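Long-range contact in transcription factor MBP1 (Magnaporthe oryzae, PDB 4UX5), which binds DNA through an N-terminal winged helix-turn-helix domain, the part crystallised here, and probably activates transcription by RNA polymerase II: residues D45-T50 with T89-E94. Residues are numbered along the deposited sequence; the frame is centred on the assembly and turned at random.
With nucleotides of chain C.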
# COMPACT_ATOMS: atom_id res chain seq x y z
N ASP A 45 19.86 5.79 1.36
CA ASP A 45 20.44 4.81 0.44
C ASP A 45 19.63 3.52 0.33
O ASP A 45 20.15 2.50 -0.11
CB ASP A 45 21.87 4.48 0.84
CG ASP A 45 22.87 5.51 0.36
OD1 ASP A 45 22.52 6.28 -0.56
OD2 ASP A 45 24.00 5.54 0.88
N TRP A 46 18.36 3.56 0.72
CA TRP A 46 17.50 2.41 0.51
C TRP A 46 17.22 2.27 -0.98
O TRP A 46 17.12 3.27 -1.70
CB TRP A 46 16.20 2.54 1.29
CG TRP A 46 16.33 2.18 2.74
CD1 TRP A 46 17.43 2.33 3.53
CD2 TRP A 46 15.33 1.57 3.56
NE1 TRP A 46 17.17 1.87 4.80
CE2 TRP A 46 15.88 1.40 4.84
CE3 TRP A 46 14.01 1.16 3.33
CZ2 TRP A 46 15.17 0.83 5.89
CZ3 TRP A 46 13.30 0.60 4.38
CH2 TRP A 46 13.88 0.44 5.64
N ILE A 47 17.10 1.03 -1.45
CA ILE A 47 16.98 0.77 -2.87
C ILE A 47 15.71 -0.02 -3.18
O ILE A 47 15.20 -0.75 -2.33
CB ILE A 47 18.23 -0.00 -3.39
CG1 ILE A 47 18.31 0.04 -4.92
CG2 ILE A 47 18.24 -1.43 -2.86
CD1 ILE A 47 19.68 -0.26 -5.46
N ASN A 48 15.18 0.17 -4.38
CA ASN A 48 13.93 -0.47 -4.79
C ASN A 48 14.15 -1.93 -5.19
O ASN A 48 14.69 -2.22 -6.26
CB ASN A 48 13.30 0.31 -5.95
CG ASN A 48 11.83 -0.02 -6.15
OD1 ASN A 48 11.43 -1.18 -6.10
ND2 ASN A 48 11.02 1.00 -6.38
N ALA A 49 13.72 -2.85 -4.33
CA ALA A 49 13.90 -4.28 -4.56
C ALA A 49 13.05 -4.77 -5.72
O ALA A 49 13.39 -5.76 -6.37
CB ALA A 49 13.59 -5.07 -3.30
N THR A 50 11.94 -4.09 -5.98
CA THR A 50 11.06 -4.44 -7.08
C THR A 50 11.73 -4.13 -8.41
O THR A 50 11.59 -4.87 -9.38
CB THR A 50 9.71 -3.71 -6.99
OG1 THR A 50 9.16 -3.87 -5.67
CG2 THR A 50 8.72 -4.26 -8.01
N THR A 89 8.88 -2.28 -3.38
CA THR A 89 9.32 -2.63 -2.04
C THR A 89 10.75 -2.15 -1.81
O THR A 89 11.67 -2.58 -2.51
CB THR A 89 9.25 -4.15 -1.81
OG1 THR A 89 7.94 -4.62 -2.17
CG2 THR A 89 9.51 -4.47 -0.35
N TRP A 90 10.92 -1.27 -0.84
CA TRP A 90 12.22 -0.66 -0.58
C TRP A 90 12.94 -1.31 0.60
O TRP A 90 12.33 -1.59 1.63
CB TRP A 90 12.07 0.84 -0.35
CG TRP A 90 11.64 1.58 -1.58
CD1 TRP A 90 10.38 1.61 -2.12
CD2 TRP A 90 12.46 2.40 -2.42
NE1 TRP A 90 10.37 2.39 -3.25
CE2 TRP A 90 11.63 2.89 -3.46
CE3 TRP A 90 13.81 2.76 -2.41
CZ2 TRP A 90 12.11 3.73 -4.46
CZ3 TRP A 90 14.28 3.60 -3.40
CH2 TRP A 90 13.44 4.07 -4.41
N ILE A 91 14.24 -1.53 0.43
CA ILE A 91 15.07 -2.16 1.46
C ILE A 91 16.42 -1.45 1.57
O ILE A 91 16.83 -0.76 0.63
CB ILE A 91 15.31 -3.66 1.15
CG1 ILE A 91 15.95 -3.84 -0.22
CG2 ILE A 91 14.01 -4.44 1.25
CD1 ILE A 91 16.19 -5.29 -0.60
N PRO A 92 17.11 -1.58 2.72
CA PRO A 92 18.45 -1.00 2.87
C PRO A 92 19.42 -1.48 1.79
O PRO A 92 19.24 -2.56 1.23
CB PRO A 92 18.88 -1.48 4.26
CG PRO A 92 17.92 -2.57 4.63
CD PRO A 92 16.64 -2.21 3.96
N LEU A 93 20.44 -0.67 1.52
CA LEU A 93 21.33 -0.90 0.39
C LEU A 93 22.08 -2.23 0.45
O LEU A 93 22.23 -2.91 -0.57
CB LEU A 93 22.35 0.25 0.28
CG LEU A 93 23.24 0.23 -0.96
CD1 LEU A 93 22.39 0.23 -2.23
CD2 LEU A 93 24.19 1.42 -0.96
N GLU A 94 22.53 -2.61 1.64
CA GLU A 94 23.27 -3.86 1.81
C GLU A 94 22.36 -5.06 1.58
O GLU A 94 22.81 -6.11 1.12
CB GLU A 94 23.91 -3.93 3.20
CG GLU A 94 22.93 -4.03 4.36
CD GLU A 94 22.48 -2.67 4.87
OE1 GLU A 94 22.71 -1.66 4.17
OE2 GLU A 94 21.91 -2.62 5.98
P DG C 10 5.58 -4.69 -5.46
OP1 DG C 10 6.88 -4.75 -4.76
OP2 DG C 10 5.35 -5.49 -6.68
O5' DG C 10 4.45 -5.04 -4.38
C5' DG C 10 4.38 -4.30 -3.17
C4' DG C 10 2.96 -4.31 -2.61
O4' DG C 10 2.02 -3.95 -3.65
C3' DG C 10 2.49 -5.65 -2.05
O3' DG C 10 1.70 -5.43 -0.90
C2' DG C 10 1.65 -6.21 -3.20
C1' DG C 10 1.02 -4.94 -3.74
N9 DG C 10 0.60 -5.06 -5.13
C8 DG C 10 1.35 -5.50 -6.19
N7 DG C 10 0.71 -5.49 -7.32
C5 DG C 10 -0.56 -5.02 -6.99
C6 DG C 10 -1.69 -4.80 -7.81
O6 DG C 10 -1.80 -4.99 -9.03
N1 DG C 10 -2.77 -4.32 -7.08
C2 DG C 10 -2.76 -4.08 -5.72
N2 DG C 10 -3.90 -3.61 -5.19
N3 DG C 10 -1.70 -4.28 -4.95
C4 DG C 10 -0.64 -4.75 -5.64
P DC C 9 5.55 -2.37 -11.11
OP1 DC C 9 6.80 -1.68 -11.50
OP2 DC C 9 5.13 -3.59 -11.83
O5' DC C 9 5.60 -2.70 -9.54
C5' DC C 9 5.95 -1.67 -8.62
C4' DC C 9 4.89 -1.52 -7.53
O4' DC C 9 3.70 -0.95 -8.09
C3' DC C 9 4.43 -2.81 -6.90
O3' DC C 9 5.30 -3.15 -5.82
C2' DC C 9 3.02 -2.47 -6.39
C1' DC C 9 2.60 -1.27 -7.26
N1 DC C 9 1.41 -1.53 -8.13
C2 DC C 9 0.14 -1.13 -7.70
O2 DC C 9 0.01 -0.58 -6.61
N3 DC C 9 -0.93 -1.37 -8.51
C4 DC C 9 -0.76 -1.97 -9.69
N4 DC C 9 -1.84 -2.17 -10.44
C5 DC C 9 0.53 -2.38 -10.14
C6 DC C 9 1.58 -2.14 -9.34
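Thr50 and Thr89 both turn OG1 anti to their own carbonyl carbon (chi1 -50° and -51°), which brings the two hydroxyls to one phosphate oxygen of the DNA. Thr50 OG1 donates to OP1 of DG10 of chain C at 2.6 Å, and Thr89 OG1 donates to the same OP1 at 2.8 Å. Thr50 OG1 also accepts from Thr89 N (2.8 Å), so the amide of Thr89 helps to orient one of the two hydroxyls that grip the phosphate. Next to this phosphate contact, Ile47 and Ile91 form an antiparallel hydrogen-bonded pair, with Ile47 N to Ile91 O at 2.8 Å and the return bond from Ile91 N to Ile47 O at 3.0 Å. Ala49 N adds a bond to Thr89 O. This short ladder joins strands 47-48 and 88-91 in the winged helix-turn-helix domain, just where the first runs into helix 49-55 and the second, through Pro92 at the N-cap, into helix 93-102. Asn48 caps helix 49-55: OD1 accepts from Thr50 N, a weak bond, and from His51 N, while ND2 donates to Gln87 O. Its CB sits over the six-membered ring of Trp90, 3.9 Å from the centroid, and the amide is inclined 49° to that indole, whose NE1 donates to Tyr86 O. Trp46 lays one indole face against the backbone of Ile91 and Pro92, with Pro92 CA 3.7 Å from the five-membered-ring centroid in a CH-pi contact. On the sheet face that carries Ile47 and Ile91, Ile91 CD1 packs on Ala49 CB (3.8 Å), and Ile47 CD1 meets Leu93 CD1 near Phe113 of helix 110-114.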